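Local coordinates for protein lactococcal phage P2 ORF15 (Lactococcus phage p2, PDB 2WZP) that probably serves as the distal tail protein of the phage, forming part of the baseplate at the tail tip that takes part in host attachment, at residues 210-213 against 214-217. Numbering follows the deposited sequence.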
ATOM      1  N   SER M 210     -17.046  38.637 -61.837  1.00 33.71           N
ATOM      2  CA  SER M 210     -17.964  39.127 -60.805  1.00 34.07           C
ATOM      3  C   SER M 210     -17.241  38.827 -59.485  1.00 37.13           C
ATOM      4  O   SER M 210     -16.626  37.752 -59.347  1.00 36.20           O
ATOM      5  CB  SER M 210     -19.336  38.471 -60.900  1.00 37.01           C
ATOM      6  OG  SER M 210     -19.204  37.081 -60.684  1.00 52.78           O
ATOM      7  N   ASP M 211     -17.179  39.844 -58.593  1.00 32.39           N
ATOM      8  CA  ASP M 211     -16.475  39.795 -57.314  1.00 30.85           C
ATOM      9  C   ASP M 211     -14.966  39.491 -57.505  1.00 34.92           C
ATOM     10  O   ASP M 211     -14.442  38.563 -56.892  1.00 35.69           O
ATOM     11  CB  ASP M 211     -17.179  38.832 -56.347  1.00 31.64           C
ATOM     12  CG  ASP M 211     -16.781  38.906 -54.881  1.00 42.54           C
ATOM     13  OD1 ASP M 211     -16.303  39.986 -54.442  1.00 39.07           O
ATOM     14  OD2 ASP M 211     -17.038  37.912 -54.145  1.00 51.69           O
ATOM     15  N   ILE M 212     -14.260  40.298 -58.360  1.00 28.25           N
ATOM     16  CA  ILE M 212     -12.811  40.157 -58.605  1.00 26.20           C
ATOM     17  C   ILE M 212     -12.045  40.395 -57.273  1.00 34.31           C
ATOM     18  O   ILE M 212     -10.945  39.877 -57.032  1.00 34.79           O
ATOM     19  CB  ILE M 212     -12.346  41.102 -59.747  1.00 27.22           C
ATOM     20  CG1 ILE M 212     -10.916  40.805 -60.239  1.00 27.33           C
ATOM     21  CG2 ILE M 212     -12.507  42.585 -59.394  1.00 26.43           C
ATOM     22  CD1 ILE M 212     -10.730  39.552 -61.025  1.00 38.65           C
ATOM     23  N   ASP M 213     -12.704  41.138 -56.404  1.00 32.37           N
ATOM     24  CA  ASP M 213     -12.273  41.544 -55.100  1.00 33.34           C
ATOM     25  C   ASP M 213     -12.025  40.377 -54.190  1.00 36.81           C
ATOM     26  O   ASP M 213     -11.132  40.445 -53.353  1.00 37.02           O
ATOM     27  CB  ASP M 213     -13.322  42.459 -54.511  1.00 36.37           C
ATOM     28  CG  ASP M 213     -12.718  43.519 -53.666  1.00 61.08           C
ATOM     29  OD1 ASP M 213     -12.986  43.513 -52.428  1.00 67.29           O
ATOM     30  OD2 ASP M 213     -11.945  44.339 -54.216  1.00 65.83           O
ATOM     31  N   ARG M 214     -12.734  39.277 -54.394  1.00 33.61           N
ATOM     32  CA  ARG M 214     -12.545  38.068 -53.592  1.00 32.59           C
ATOM     33  C   ARG M 214     -11.079  37.594 -53.574  1.00 38.26           C
ATOM     34  O   ARG M 214     -10.683  36.921 -52.636  1.00 41.37           O
ATOM     35  CB  ARG M 214     -13.502  36.954 -54.057  1.00 27.21           C
ATOM     36  CG  ARG M 214     -12.937  36.048 -55.129  1.00 29.00           C
ATOM     37  CD  ARG M 214     -13.983  35.314 -55.910  1.00 27.66           C
ATOM     38  NE  ARG M 214     -13.860  35.680 -57.312  1.00 39.72           N
ATOM     39  CZ  ARG M 214     -13.473  34.848 -58.251  1.00 48.69           C
ATOM     40  NH1 ARG M 214     -13.222  33.585 -57.960  1.00 59.35           N
ATOM     41  NH2 ARG M 214     -13.349  35.260 -59.490  1.00 25.48           N
ATOM     42  N   LEU M 215     -10.287  37.952 -54.596  1.00 33.96           N
ATOM     43  CA  LEU M 215      -8.874  37.564 -54.746  1.00 32.37           C
ATOM     44  C   LEU M 215      -7.927  38.350 -53.814  1.00 36.27           C
ATOM     45  O   LEU M 215      -6.757  37.990 -53.658  1.00 35.99           O
ATOM     46  CB  LEU M 215      -8.436  37.671 -56.239  1.00 31.21           C
ATOM     47  CG  LEU M 215      -9.265  36.903 -57.288  1.00 33.20           C
ATOM     48  CD1 LEU M 215      -8.762  37.190 -58.672  1.00 33.47           C
ATOM     49  CD2 LEU M 215      -9.196  35.409 -57.081  1.00 32.53           C
ATOM     50  N   SER M 216      -8.446  39.423 -53.191  1.00 32.66           N
ATOM     51  CA  SER M 216      -7.707  40.278 -52.256  1.00 31.62           C
ATOM     52  C   SER M 216      -8.183  40.029 -50.819  1.00 36.02           C
ATOM     53  O   SER M 216      -7.745  40.710 -49.905  1.00 36.56           O
ATOM     54  CB  SER M 216      -7.938  41.745 -52.610  1.00 32.48           C
ATOM     55  OG  SER M 216      -9.274  42.125 -52.312  1.00 36.39           O
ATOM     56  N   ARG M 217      -9.090  39.080 -50.632  1.00 31.87           N
ATOM     57  CA  ARG M 217      -9.726  38.806 -49.357  1.00 30.89           C
ATOM     58  C   ARG M 217      -9.431  37.459 -48.772  1.00 36.90           C
ATOM     59  O   ARG M 217      -9.261  36.477 -49.490  1.00 39.34           O
ATOM     60  CB  ARG M 217     -11.233  38.927 -49.497  1.00 27.43           C
ATOM     61  CG  ARG M 217     -11.735  40.334 -49.789  1.00 28.75           C
ATOM     62  CD  ARG M 217     -13.187  40.448 -49.417  1.00 25.30           C
ATOM     63  NE  ARG M 217     -13.954  39.338 -49.954  1.00 40.89           N
ATOM     64  CZ  ARG M 217     -14.684  39.429 -51.055  1.00 49.78           C
ATOM     65  NH1 ARG M 217     -14.767  40.581 -51.712  1.00 41.88           N
ATOM     66  NH2 ARG M 217     -15.345  38.374 -51.506  1.00 31.43           N
TER
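R217 turns back along the chain to grip the carboxylate of D211 end-on, and the pair illustrates how a short 3-10 helix can be bridged by the side chains that flank it. Although the two side chains cross at about a right angle, their flat ends lie nearly coplanar, the planes only 22° apart. R217 NH1 reaches the syn lone pair of D211 OD1 at 3.2 Å, while R217 NH2 meets D211 OD2, also at 3.2 Å, in a nearly straight bond. A bend at chi3 (-48°) carries the guanidinium back over the turn, where one face looks onto R214 CA, which lies toward the rim of the group. The D213 carboxylate is turned further from the guanidinium, its plane 47° away: its OD1 stands 3.5 Å from R217 NH1, a looser salt bridge, and its OD2 pairs with K174. Within the turn itself, D211 O accepts twice from R214, from its backbone N and from NE at 3.0 Å, which approach from opposite faces of the carbonyl plane. Beyond NE, the R214 guanidinium pairs with E209 and donates to the backbone of another protein's chain. At the other end of the turn, S216 OG donates to D213 O at 2.7 Å, in the carbonyl plane on a lone pair, and S216 N donates to the same oxygen. I212 CD1 touches L215 CD1, adding a small apolar contact. The turn, in the Dit C-terminal domain, leads into strand 218-220, and R217 also packs on Q306 and E308 of strand 305-310. R217, with K174 at the far oxygen of D213, probably offsets the repulsion between the two carboxylates, while R214 ties the turn's backbone to an interface between proteins.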